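Local atomic coordinates of protein-glutamine gamma-glutamyltransferase (Pseudomonas aeruginosa PAO1, PDB entry 6G49), a protein that catalyses, through its periplasmic domain, the cross-linking of glutamine to lysine side chains of proteins in vitro and is critical for the viability of the bacterium. Residues 52-58 and 278-284; 231-235 and 246-252; 37-41 and 75-79; 47-51 and 220-224; 120-124 and 152-156. One frame throughout, in Å; residues are numbered along the deposited sequence.

Contact 1. Residues 52-58 and 278-284; sequences SAELAFR and YLLVHQF
Val281 is the main bump of this contact, and the ring of Phe57 closes over it like a lid. The valine CB lies 3.8 Å from the centroid of the Phe57 ring and 15° off its normal, a CH-pi contact over one face, with CG1 set against CE1 and CG2 against CE2 and CZ. Phe57 gets there by placing CG between its own backbone N and carbonyl carbon (chi1 62°), which lays the ring alongside the valine.

Beneath this pair, strands 55-58 and 278-282 run antiparallel with a classic beta bulge, since Ala56 and Phe57 both face Val281. The evidence is Val281 O, which accepts from Ala56 N at 2.8 Å and from Phe57 N at 3.1 Å, while Val281 N bonds back to Phe57 O.

Away from the Phe57 ring, Leu55 CD1 fills the hollow between Leu280 and His282. It touches Leu280 CD2 at 3.8 Å and rides over one face of the imidazole. At one end the aliphatic part of Arg58 runs beside Tyr278, CD meeting CE1 at 3.4 Å. At the other, Gln283, bent at chi2, nestles against Ser52 and Ala56.

A water 2.8 Å from both Leu55 O and Gln283 NE2 bridges the segments, and Gln283 OE1 bonds to the Tyr267 hydroxyl. His282 ND1 pairs with Glu271, a carboxylate that may polarise the imidazole under Leu55. The chemistry implies a seam fixed by backbone bonds, with Gln283 bonded at both ends of its amide and His282 at ND1, around an apolar filling.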
# COMPACT_ATOMS: atom_id res chain seq x y z
N SER A 52 -16.69 6.76 3.67
CA SER A 52 -16.59 8.20 3.92
C SER A 52 -16.34 8.94 2.59
O SER A 52 -15.46 8.55 1.80
CB SER A 52 -15.49 8.58 4.88
OG SER A 52 -15.34 9.99 4.98
N ALA A 53 -17.12 10.02 2.36
CA ALA A 53 -16.90 10.90 1.21
C ALA A 53 -16.19 12.18 1.60
O ALA A 53 -16.23 13.20 0.83
CB ALA A 53 -18.21 11.17 0.49
N GLU A 54 -15.53 12.25 2.75
CA GLU A 54 -14.79 13.39 3.08
C GLU A 54 -13.60 13.51 2.13
O GLU A 54 -13.01 12.54 1.70
CB GLU A 54 -14.36 13.36 4.54
CG GLU A 54 -15.59 13.49 5.42
CD GLU A 54 -15.30 13.79 6.86
OE1 GLU A 54 -15.87 14.77 7.36
OE2 GLU A 54 -14.49 13.08 7.41
N LEU A 55 -13.22 14.75 1.89
CA LEU A 55 -12.06 15.00 1.02
C LEU A 55 -10.75 14.75 1.77
O LEU A 55 -10.54 15.26 2.87
CB LEU A 55 -12.07 16.45 0.58
CG LEU A 55 -11.05 16.86 -0.48
CD1 LEU A 55 -11.26 16.09 -1.76
CD2 LEU A 55 -11.22 18.35 -0.73
N ALA A 56 -9.79 14.06 1.10
CA ALA A 56 -8.50 13.88 1.64
C ALA A 56 -7.46 14.87 1.10
O ALA A 56 -6.74 15.49 1.88
CB ALA A 56 -8.07 12.44 1.41
N PHE A 57 -7.42 15.03 -0.22
CA PHE A 57 -6.45 15.95 -0.87
C PHE A 57 -6.90 16.20 -2.30
O PHE A 57 -7.78 15.50 -2.80
CB PHE A 57 -4.99 15.51 -0.75
CG PHE A 57 -4.64 14.20 -1.40
CD1 PHE A 57 -4.92 13.00 -0.77
CD2 PHE A 57 -4.05 14.18 -2.65
CE1 PHE A 57 -4.54 11.78 -1.36
CE2 PHE A 57 -3.69 12.97 -3.24
CZ PHE A 57 -3.93 11.80 -2.58
N ARG A 58 -6.26 17.18 -2.92
CA ARG A 58 -6.48 17.55 -4.30
C ARG A 58 -5.10 17.62 -4.94
O ARG A 58 -4.13 17.90 -4.27
CB ARG A 58 -7.25 18.85 -4.42
CG ARG A 58 -8.70 18.67 -4.00
CD ARG A 58 -9.45 19.98 -3.99
NE ARG A 58 -9.08 20.78 -2.84
CZ ARG A 58 -9.34 22.07 -2.74
NH1 ARG A 58 -9.97 22.70 -3.71
NH2 ARG A 58 -8.97 22.73 -1.66
N TYR A 278 -8.11 19.65 -11.80
CA TYR A 278 -7.43 18.96 -10.70
C TYR A 278 -8.16 17.66 -10.41
O TYR A 278 -9.33 17.44 -10.79
CB TYR A 278 -7.34 19.86 -9.47
CG TYR A 278 -8.62 20.31 -8.83
CD1 TYR A 278 -9.29 19.58 -7.86
CD2 TYR A 278 -9.11 21.59 -9.09
CE1 TYR A 278 -10.44 20.04 -7.26
CE2 TYR A 278 -10.25 22.07 -8.48
CZ TYR A 278 -10.90 21.31 -7.53
OH TYR A 278 -12.04 21.75 -6.92
N LEU A 279 -7.45 16.78 -9.68
CA LEU A 279 -8.00 15.55 -9.16
C LEU A 279 -8.35 15.73 -7.68
O LEU A 279 -7.57 16.29 -6.91
CB LEU A 279 -6.96 14.42 -9.24
CG LEU A 279 -6.73 13.72 -10.58
CD1 LEU A 279 -5.82 12.52 -10.34
CD2 LEU A 279 -8.00 13.26 -11.26
N LEU A 280 -9.54 15.28 -7.31
CA LEU A 280 -9.93 15.12 -5.92
C LEU A 280 -9.64 13.65 -5.53
O LEU A 280 -9.95 12.73 -6.27
CB LEU A 280 -11.40 15.42 -5.72
CG LEU A 280 -11.76 16.87 -6.06
CD1 LEU A 280 -12.35 16.91 -7.44
CD2 LEU A 280 -12.70 17.45 -5.04
N VAL A 281 -9.21 13.51 -4.29
CA VAL A 281 -9.05 12.18 -3.69
C VAL A 281 -9.82 12.21 -2.38
O VAL A 281 -9.45 12.98 -1.46
CB VAL A 281 -7.56 11.82 -3.52
CG1 VAL A 281 -7.47 10.41 -2.94
CG2 VAL A 281 -6.83 11.87 -4.84
N HIS A 282 -10.89 11.43 -2.32
CA HIS A 282 -11.72 11.36 -1.10
C HIS A 282 -11.30 10.16 -0.24
O HIS A 282 -10.60 9.26 -0.70
CB HIS A 282 -13.18 11.26 -1.50
CG HIS A 282 -13.69 12.47 -2.21
ND1 HIS A 282 -13.61 12.57 -3.60
CD2 HIS A 282 -14.32 13.58 -1.74
CE1 HIS A 282 -14.20 13.72 -3.95
NE2 HIS A 282 -14.64 14.37 -2.86
N GLN A 283 -11.87 10.12 0.97
CA GLN A 283 -11.53 9.03 1.89
C GLN A 283 -11.95 7.70 1.28
O GLN A 283 -11.30 6.65 1.57
CB GLN A 283 -12.14 9.26 3.29
CG GLN A 283 -11.57 10.43 4.04
CD GLN A 283 -10.07 10.44 4.22
OE1 GLN A 283 -9.44 9.37 4.09
NE2 GLN A 283 -9.54 11.58 4.63
N PHE A 284 -13.00 7.63 0.44
CA PHE A 284 -13.42 6.38 -0.14
C PHE A 284 -12.37 5.78 -1.08
O PHE A 284 -12.52 4.59 -1.47
CB PHE A 284 -14.80 6.46 -0.80
CG PHE A 284 -14.99 7.49 -1.90
CD1 PHE A 284 -14.31 7.44 -3.10
CD2 PHE A 284 -15.85 8.56 -1.70
CE1 PHE A 284 -14.52 8.39 -4.08
CE2 PHE A 284 -16.04 9.53 -2.69
CZ PHE A 284 -15.37 9.44 -3.87
O HOH W 1 -10.85 13.96 5.34

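Contact 2. Residues 231-235 and 246-252; sequences VDDFL and YAGAMAF
Phe234 drives its edge into the face of Tyr246, and this is the tight part of the contact. The T-shaped geometry is nearly ideal: ring centroids are 4.8 Å apart and the planes stand at 86°. Phe234 CZ sits 3.4 Å above the Tyr246 ring plane, over its centre. With CG anti to the backbone N (chi1 166°), Phe234 also passes beside Ala249, so one ring serves two residues.

Ala249 CB is the small knob about which three residues close. Val231 CG1 approaches it to 3.9 Å, and the side of Phe234 at CD2 and the Leu235 CD2 methyl lie at much the same range.

The packing relaxes toward Phe252, where Val231 CG2 stands 4.1 Å from CD2 and meets the ring obliquely. Even this looser side does not face solvent, for every touching residue is buried.

The short helical segments cross at 112°, with axes 10.1 Å apart at closest approach. Helix 243-256 begins at Cys243, the nucleophile by similarity. Around the crossing, Phe252 rests on helix 185-197, Met250 on helix 201-214 and Ala247 on strand 286-294, while the Tyr246 hydroxyl bonds to Ala218 O of strand 218-219.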
# COMPACT_ATOMS: atom_id res chain seq x y z
N VAL A 231 -6.38 -14.56 8.69
CA VAL A 231 -5.84 -14.73 7.37
C VAL A 231 -6.37 -16.05 6.79
O VAL A 231 -6.78 -16.12 5.63
CB VAL A 231 -4.30 -14.68 7.37
CG1 VAL A 231 -3.69 -15.00 6.02
CG2 VAL A 231 -3.83 -13.33 7.87
N ASP A 232 -6.30 -17.14 7.56
CA ASP A 232 -6.85 -18.45 7.08
C ASP A 232 -8.33 -18.29 6.70
O ASP A 232 -8.73 -18.81 5.66
CB ASP A 232 -6.74 -19.50 8.20
CG ASP A 232 -5.35 -20.04 8.45
OD1 ASP A 232 -4.41 -19.51 7.82
OD2 ASP A 232 -5.22 -21.00 9.33
N ASP A 233 -9.11 -17.69 7.59
CA ASP A 233 -10.58 -17.57 7.42
C ASP A 233 -10.88 -16.83 6.10
O ASP A 233 -11.74 -17.24 5.28
CB ASP A 233 -11.25 -16.93 8.63
CG ASP A 233 -11.19 -17.79 9.89
OD1 ASP A 233 -10.81 -18.97 9.78
OD2 ASP A 233 -11.40 -17.22 10.96
N PHE A 234 -10.16 -15.74 5.86
CA PHE A 234 -10.31 -14.99 4.62
C PHE A 234 -9.86 -15.80 3.42
O PHE A 234 -10.58 -15.89 2.43
CB PHE A 234 -9.59 -13.63 4.71
CG PHE A 234 -9.44 -12.98 3.37
CD1 PHE A 234 -10.53 -12.39 2.72
CD2 PHE A 234 -8.20 -12.87 2.77
CE1 PHE A 234 -10.38 -11.80 1.48
CE2 PHE A 234 -8.03 -12.27 1.53
CZ PHE A 234 -9.12 -11.70 0.89
N LEU A 235 -8.66 -16.39 3.42
CA LEU A 235 -8.15 -17.03 2.20
C LEU A 235 -8.92 -18.32 1.81
O LEU A 235 -8.90 -18.66 0.67
CB LEU A 235 -6.68 -17.42 2.38
CG LEU A 235 -5.71 -16.26 2.34
CD1 LEU A 235 -4.29 -16.74 2.67
CD2 LEU A 235 -5.75 -15.59 0.97
N TYR A 246 -6.91 -8.38 1.46
CA TYR A 246 -6.12 -8.90 0.39
C TYR A 246 -4.64 -8.56 0.60
O TYR A 246 -3.78 -9.39 0.46
CB TYR A 246 -6.57 -8.34 -0.98
CG TYR A 246 -7.90 -8.93 -1.40
CD1 TYR A 246 -9.10 -8.36 -1.02
CD2 TYR A 246 -7.93 -10.09 -2.14
CE1 TYR A 246 -10.31 -8.96 -1.30
CE2 TYR A 246 -9.14 -10.68 -2.45
CZ TYR A 246 -10.32 -10.12 -2.06
OH TYR A 246 -11.50 -10.75 -2.41
N ALA A 247 -4.37 -7.29 0.94
CA ALA A 247 -2.99 -6.84 1.11
C ALA A 247 -2.33 -7.57 2.30
O ALA A 247 -1.20 -8.02 2.18
CB ALA A 247 -2.90 -5.35 1.30
N GLY A 248 -3.03 -7.61 3.42
CA GLY A 248 -2.53 -8.25 4.65
C GLY A 248 -2.33 -9.71 4.45
O GLY A 248 -1.27 -10.28 4.79
N ALA A 249 -3.28 -10.38 3.78
CA ALA A 249 -3.11 -11.82 3.57
C ALA A 249 -1.98 -12.13 2.61
O ALA A 249 -1.17 -13.06 2.84
CB ALA A 249 -4.37 -12.49 3.07
N MET A 250 -1.82 -11.34 1.55
CA MET A 250 -0.74 -11.56 0.62
C MET A 250 0.60 -11.31 1.32
O MET A 250 1.55 -12.10 1.13
CB MET A 250 -0.80 -10.65 -0.60
CG MET A 250 0.21 -10.97 -1.63
SD MET A 250 0.03 -9.93 -3.12
CE MET A 250 1.29 -10.61 -4.19
N ALA A 251 0.70 -10.21 2.09
CA ALA A 251 1.96 -9.94 2.78
C ALA A 251 2.29 -11.07 3.77
O ALA A 251 3.46 -11.48 3.88
CB ALA A 251 1.92 -8.60 3.46
N PHE A 252 1.29 -11.57 4.48
CA PHE A 252 1.45 -12.70 5.42
C PHE A 252 2.06 -13.90 4.70
O PHE A 252 3.08 -14.45 5.17
CB PHE A 252 0.13 -13.08 6.06
CG PHE A 252 0.25 -14.19 7.06
CD1 PHE A 252 0.39 -15.50 6.65
CD2 PHE A 252 0.22 -13.90 8.40
CE1 PHE A 252 0.55 -16.52 7.58
CE2 PHE A 252 0.37 -14.91 9.36
CZ PHE A 252 0.50 -16.22 8.93

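Contact 3. Residues 37-41 and 75-79; sequences LSESM and ALTME
Leu37 and Ala75 meet through one methyl each, CD1 of the leucine standing 3.8 Å from CB of the alanine. Leu37 holds CG anti to its carbonyl carbon (chi1 -71°) and continues extended, which carries CD1 across to the other segment.

Leu76 reaches back the other way. Its CG occupies the crowded position between backbone N and carbonyl carbon, and its CD1 comes 4.1 Å from Glu39 CA, next to backbone rather than side chain. Ala75 and Leu76 form a classic beta bulge opposite Ala265, within the antiparallel sheet that also contains strand 286-294, home of His287, an active-site residue by similarity. Strand 40-41 joins the same sheet through strand 86-87, and the two segments meet through side chains packed on side chains and on backbone, not as paired strands.

Met78 makes the broadest contact. Its chain is extended beyond CG (chi3 -171°), so that CE ends against the backbone of the other segment, 3.5 Å from Ser38 O, with Glu39 O only a little farther. Met41 bends instead at chi3 (-109°) and crosses Met78 at about a right angle, its CG 3.5 Å from Met78 SD. Both methionines are modelled in two conformers, so the fine detail of this crossing is less certain than that of the leucines. Met41 also packs on Ile46 of helix 45-50, and its side chain lies about 6 Å from that of Cys243.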
# COMPACT_ATOMS: atom_id res chain seq x y z
N LEU A 37 -6.55 7.92 7.41
CA LEU A 37 -5.72 6.79 7.68
C LEU A 37 -5.03 6.98 9.02
O LEU A 37 -4.58 8.07 9.31
CB LEU A 37 -4.61 6.65 6.64
CG LEU A 37 -5.05 6.19 5.26
CD1 LEU A 37 -3.88 6.37 4.29
CD2 LEU A 37 -5.49 4.74 5.32
N SER A 38 -4.83 5.88 9.73
CA SER A 38 -4.02 5.92 10.93
C SER A 38 -2.86 4.94 10.80
O SER A 38 -2.66 4.37 9.72
CB SER A 38 -4.88 5.62 12.11
OG SER A 38 -5.19 4.29 12.11
N GLU A 39 -2.09 4.80 11.88
CA GLU A 39 -0.82 4.11 11.85
C GLU A 39 -1.00 2.60 11.85
O GLU A 39 -0.02 1.86 11.63
CB GLU A 39 0.10 4.50 13.01
CG GLU A 39 -0.40 4.04 14.34
CD GLU A 39 -1.64 4.69 14.91
OE1 GLU A 39 -1.96 5.85 14.52
OE2 GLU A 39 -2.24 4.06 15.82
N SER A 40 -2.22 2.11 12.08
CA SER A 40 -2.44 0.65 12.10
C SER A 40 -3.76 0.35 11.39
O SER A 40 -4.62 1.27 11.12
CB SER A 40 -2.41 0.12 13.51
OG SER A 40 -3.58 0.52 14.17
N MET A 41 -3.94 -0.89 11.01
CA MET A 41 -5.23 -1.28 10.54
C MET A 41 -5.42 -2.79 10.60
O MET A 41 -4.56 -3.61 10.34
CB MET A 41 -5.44 -0.85 9.10
CG MET A 41 -4.42 -1.46 8.20
SD MET A 41 -4.79 -0.79 6.62
CE MET A 41 -5.44 -2.26 5.86
N ALA A 75 0.95 6.70 1.47
CA ALA A 75 0.97 7.43 2.73
C ALA A 75 2.00 6.88 3.68
O ALA A 75 2.86 7.62 4.19
CB ALA A 75 -0.38 7.44 3.37
N LEU A 76 1.91 5.56 3.96
CA LEU A 76 2.85 4.96 4.92
C LEU A 76 2.95 3.47 4.59
O LEU A 76 2.18 2.95 3.82
CB LEU A 76 2.40 5.16 6.36
CG LEU A 76 1.19 4.38 6.84
CD1 LEU A 76 1.25 4.23 8.36
CD2 LEU A 76 -0.12 5.04 6.41
N THR A 77 3.91 2.79 5.24
CA THR A 77 3.97 1.33 5.24
C THR A 77 3.71 0.83 6.64
O THR A 77 3.98 1.52 7.64
CB THR A 77 5.27 0.70 4.72
OG1 THR A 77 6.28 0.71 5.76
CG2 THR A 77 5.77 1.33 3.45
N MET A 78 3.18 -0.40 6.67
CA MET A 78 2.92 -1.12 7.91
C MET A 78 3.70 -2.43 7.86
O MET A 78 3.41 -3.29 7.04
CB MET A 78 1.41 -1.35 8.04
CG MET A 78 0.66 -0.01 8.16
SD MET A 78 -1.11 -0.28 8.40
CE MET A 78 -1.67 1.40 8.21
N GLU A 79 4.71 -2.52 8.73
CA GLU A 79 5.66 -3.61 8.73
C GLU A 79 5.46 -4.59 9.87
O GLU A 79 6.20 -5.60 9.90
CB GLU A 79 7.08 -3.03 8.77
CG GLU A 79 7.49 -2.37 7.47
CD GLU A 79 8.74 -1.51 7.56
OE1 GLU A 79 8.72 -0.61 8.38
OE2 GLU A 79 9.68 -1.78 6.78

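Contact 4. Residues 47-51 and 220-224; sequences AELGR and TLKPP
Leu221 supplies the apolar part of the contact by laying CD2 against the short, weakly bonded helix at Gly50 and Ala47. CD2 is 3.6 Å from Gly50 CA, where the glycine presents bare backbone, and packs on backbone again at Ala47 O, 3.7 Å away. Ala47 CB adds a looser touch to Leu221 CD2 and, at 4.5 Å, to Pro223 CD.

Among polar approaches, Arg51 bends at chi3 (-58°) and folds back along its own helix, one guanidinium face lying over Ala47 O and Glu48 CA. This turns an edge to the other segment, with Leu221 O in the guanidinium plane and 3.0 Å from NH1. Within the loop an ST turn fixes the bend, Lys222 N donating to Thr220 OG1 at 3.0 Å and 165°.

Like charges come together at the exposed rim, where Lys222 NZ lies 4.0 Å from Arg51 NE. Both residues also touch a crystal neighbour, so their exact placement may owe something to the lattice.

Helix 45-50 lies between strands 40-41 and 55-61 along the chain. The 220-224 loop follows strand 218-219, and Thr220 shares backbone bonding with Gly241 of strand 240-241. Ala47 and Leu221 both rest on Phe242, just ahead of helix 243-256.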
# COMPACT_ATOMS: atom_id res chain seq x y z
N ALA A 47 -12.29 -0.44 4.89
CA ALA A 47 -13.66 -0.47 4.43
C ALA A 47 -14.45 0.64 5.13
O ALA A 47 -15.34 1.31 4.55
CB ALA A 47 -14.22 -1.84 4.64
N GLU A 48 -14.16 0.88 6.42
CA GLU A 48 -14.85 2.00 7.11
C GLU A 48 -14.56 3.34 6.40
O GLU A 48 -15.45 4.16 6.21
CB GLU A 48 -14.52 1.96 8.61
CG GLU A 48 -15.06 3.21 9.31
CD GLU A 48 -15.12 3.17 10.83
OE1 GLU A 48 -14.93 2.07 11.40
OE2 GLU A 48 -15.37 4.24 11.44
N LEU A 49 -13.32 3.60 5.91
CA LEU A 49 -13.01 4.77 5.07
C LEU A 49 -13.69 4.71 3.70
O LEU A 49 -13.98 5.76 3.09
CB LEU A 49 -11.49 4.97 4.86
CG LEU A 49 -10.68 5.43 6.08
CD1 LEU A 49 -9.17 5.43 5.74
CD2 LEU A 49 -11.08 6.82 6.60
N GLY A 50 -13.88 3.51 3.17
CA GLY A 50 -14.56 3.29 1.93
C GLY A 50 -15.97 3.87 1.94
O GLY A 50 -16.57 4.00 0.86
N ARG A 51 -16.49 4.07 3.17
CA ARG A 51 -17.84 4.56 3.43
C ARG A 51 -17.85 6.07 3.70
O ARG A 51 -18.93 6.65 3.93
CB ARG A 51 -18.48 3.70 4.54
CG ARG A 51 -18.67 2.25 4.09
CD ARG A 51 -19.56 1.39 4.97
NE ARG A 51 -19.05 1.33 6.33
CZ ARG A 51 -18.25 0.36 6.82
NH1 ARG A 51 -17.87 -0.66 6.08
NH2 ARG A 51 -17.82 0.45 8.07
N THR A 220 -15.64 -6.35 -1.30
CA THR A 220 -16.85 -5.75 -0.69
C THR A 220 -16.45 -4.78 0.43
O THR A 220 -15.52 -5.02 1.19
CB THR A 220 -17.78 -6.87 -0.20
OG1 THR A 220 -18.90 -6.29 0.48
CG2 THR A 220 -17.14 -7.84 0.76
N LEU A 221 -17.30 -3.77 0.61
CA LEU A 221 -17.20 -2.82 1.69
C LEU A 221 -17.84 -3.38 2.96
O LEU A 221 -17.75 -2.73 3.97
CB LEU A 221 -17.89 -1.53 1.26
CG LEU A 221 -17.05 -0.63 0.36
CD1 LEU A 221 -17.87 0.47 -0.29
CD2 LEU A 221 -15.91 -0.01 1.17
N LYS A 222 -18.47 -4.56 2.89
CA LYS A 222 -19.10 -5.19 4.02
C LYS A 222 -18.63 -6.61 4.10
O LYS A 222 -19.39 -7.55 3.96
CB LYS A 222 -20.62 -5.03 3.94
CG LYS A 222 -21.11 -3.62 4.26
CD LYS A 222 -22.47 -3.55 4.95
CE LYS A 222 -22.54 -2.48 6.03
NZ LYS A 222 -22.02 -1.17 5.57
N PRO A 223 -17.32 -6.82 4.34
CA PRO A 223 -16.79 -8.16 4.47
C PRO A 223 -17.32 -8.89 5.70
O PRO A 223 -17.53 -8.31 6.75
CB PRO A 223 -15.29 -7.98 4.66
CG PRO A 223 -15.10 -6.53 5.03
CD PRO A 223 -16.33 -5.76 4.61
N PRO A 224 -17.47 -10.21 5.58
CA PRO A 224 -17.85 -11.04 6.71
C PRO A 224 -16.76 -11.05 7.78
O PRO A 224 -15.56 -10.90 7.51
CB PRO A 224 -18.05 -12.45 6.14
CG PRO A 224 -17.70 -12.37 4.67
CD PRO A 224 -17.32 -10.96 4.33

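Contact 5. Residues 120-124 and 152-156; sequences WLFAL and LFYRV
Tyr154 OH donates a 2.7 Å hydrogen bond to Phe122 O, the polar tie in an otherwise apolar contact. The hydroxyl lies in the carbonyl plane on a lone pair, with a C=O...donor angle of 124°. Phe122 N is also close, 3.0 Å from the same Tyr154 OH.

Tyr154 points toward the other strand from its backbone, and with CG between backbone N and carbonyl carbon (chi1 58°) the ring reaches Leu121 and Phe122. Leu121 then covers the ring, its CD1 centred over one face 3.9 Å from the centroid and 4° off the normal, a CH-pi contact with almost no offset. The hydroxyl bond anchors the far end of the ring, while the methyl packed on its face favours its present tilt.

Two apolar pairs flank it. Leu121 CD2 meets Leu152 CD2 at 3.8 Å, the side chains crossing at about a right angle, and Ala123 CB faces Val156 CG1 at 4.1 Å.

The bonded carbonyl belongs to Phe122, where strand 120-124 is interrupted; the ring of this residue also meets Phe57. Strands 120-124 and 152-158 belong to different antiparallel sheets, and side chains directed toward one another across the gap are characteristic of face-to-face packing of two beta sheets.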
# COMPACT_ATOMS: atom_id res chain seq x y z
N TRP A 120 2.05 12.30 7.72
CA TRP A 120 2.38 11.67 6.46
C TRP A 120 1.90 12.57 5.32
O TRP A 120 0.73 13.01 5.39
CB TRP A 120 1.72 10.28 6.34
CG TRP A 120 1.95 9.50 7.61
CD1 TRP A 120 3.15 9.35 8.26
CD2 TRP A 120 0.97 8.79 8.39
NE1 TRP A 120 2.97 8.61 9.40
CE2 TRP A 120 1.65 8.26 9.52
CE3 TRP A 120 -0.40 8.53 8.27
CZ2 TRP A 120 1.01 7.51 10.51
CZ3 TRP A 120 -1.05 7.84 9.27
CH2 TRP A 120 -0.36 7.33 10.38
N LEU A 121 2.76 12.83 4.34
CA LEU A 121 2.30 13.49 3.13
C LEU A 121 2.06 12.41 2.08
O LEU A 121 2.82 11.43 1.94
CB LEU A 121 3.36 14.48 2.65
CG LEU A 121 3.71 15.63 3.59
CD1 LEU A 121 4.45 16.72 2.83
CD2 LEU A 121 2.54 16.18 4.34
N PHE A 122 1.00 12.60 1.32
CA PHE A 122 0.63 11.64 0.30
C PHE A 122 1.39 11.94 -1.00
O PHE A 122 1.46 13.11 -1.43
CB PHE A 122 -0.87 11.71 0.05
CG PHE A 122 -1.70 11.70 1.30
CD1 PHE A 122 -1.55 10.69 2.23
CD2 PHE A 122 -2.56 12.76 1.59
CE1 PHE A 122 -2.24 10.74 3.42
CE2 PHE A 122 -3.33 12.71 2.74
CZ PHE A 122 -3.18 11.70 3.65
N ALA A 123 1.90 10.92 -1.67
CA ALA A 123 2.62 11.14 -2.92
C ALA A 123 2.81 9.82 -3.64
O ALA A 123 2.97 8.77 -2.99
CB ALA A 123 3.97 11.76 -2.65
N LEU A 124 2.94 9.88 -4.96
CA LEU A 124 3.36 8.71 -5.75
C LEU A 124 4.81 8.37 -5.40
O LEU A 124 5.68 9.23 -5.24
CB LEU A 124 3.27 9.01 -7.24
CG LEU A 124 1.96 9.55 -7.78
CD1 LEU A 124 2.14 9.91 -9.24
CD2 LEU A 124 0.79 8.55 -7.63
N LEU A 152 -2.56 22.17 3.78
CA LEU A 152 -1.20 22.26 3.46
C LEU A 152 -1.00 22.12 1.94
O LEU A 152 -1.39 21.12 1.34
CB LEU A 152 -0.42 21.15 4.17
CG LEU A 152 1.08 21.12 3.89
CD1 LEU A 152 1.77 22.36 4.46
CD2 LEU A 152 1.71 19.85 4.47
N PHE A 153 -0.35 23.14 1.34
CA PHE A 153 0.07 23.05 -0.08
C PHE A 153 1.52 22.58 -0.13
O PHE A 153 2.40 23.05 0.62
CB PHE A 153 -0.06 24.45 -0.70
CG PHE A 153 0.34 24.50 -2.15
CD1 PHE A 153 1.66 24.63 -2.49
CD2 PHE A 153 -0.63 24.51 -3.12
CE1 PHE A 153 2.02 24.69 -3.81
CE2 PHE A 153 -0.25 24.64 -4.45
CZ PHE A 153 1.07 24.64 -4.77
N TYR A 154 1.83 21.66 -1.05
CA TYR A 154 3.19 21.25 -1.24
C TYR A 154 3.40 20.79 -2.67
O TYR A 154 2.46 20.43 -3.37
CB TYR A 154 3.63 20.17 -0.24
CG TYR A 154 2.84 18.89 -0.22
CD1 TYR A 154 1.73 18.77 0.57
CD2 TYR A 154 3.29 17.75 -0.89
CE1 TYR A 154 0.99 17.59 0.59
CE2 TYR A 154 2.59 16.55 -0.84
CZ TYR A 154 1.45 16.45 -0.06
OH TYR A 154 0.69 15.31 0.02
N ARG A 155 4.65 20.88 -3.09
CA ARG A 155 5.09 20.54 -4.43
C ARG A 155 5.87 19.25 -4.39
O ARG A 155 6.65 19.04 -3.50
CB ARG A 155 5.91 21.69 -5.01
CG ARG A 155 5.25 23.05 -4.84
CD ARG A 155 5.97 24.13 -5.61
NE ARG A 155 6.28 23.67 -6.95
CZ ARG A 155 5.58 24.01 -8.03
NH1 ARG A 155 4.55 24.83 -7.94
NH2 ARG A 155 5.94 23.52 -9.21
N VAL A 156 5.64 18.40 -5.38
CA VAL A 156 6.21 17.05 -5.41
C VAL A 156 6.85 16.78 -6.78
O VAL A 156 6.26 17.13 -7.80
CB VAL A 156 5.14 15.99 -5.13
CG1 VAL A 156 5.75 14.59 -5.03
CG2 VAL A 156 4.31 16.35 -3.89

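Overall arrangement
Contacts 2, 3 and 5 are buried, whereas contacts 1 and 4 lie partly at the surface, where arginine and lysine side chains take part in the touching. Contact 1 alone zips two neighbouring strands with backbone bonds; contact 5 packs the same six-stranded sheet against the larger one, and the two meet where Phe57 touches Phe122. Trp120 links contact 5 to contact 3 on neighbouring strands 120-124 and 72-81. Helix 45-50 joins contact 4 to contact 3 through Leu49 against Leu37, and to contact 1 through Gly50 against Phe284. Contact 2 is all-helical, aromatic and aliphatic, its centre about 30 Å from that of contact 5, across the chain's centre. Contacts 1 and 4 join the N-terminal region to the transglutaminase-like part.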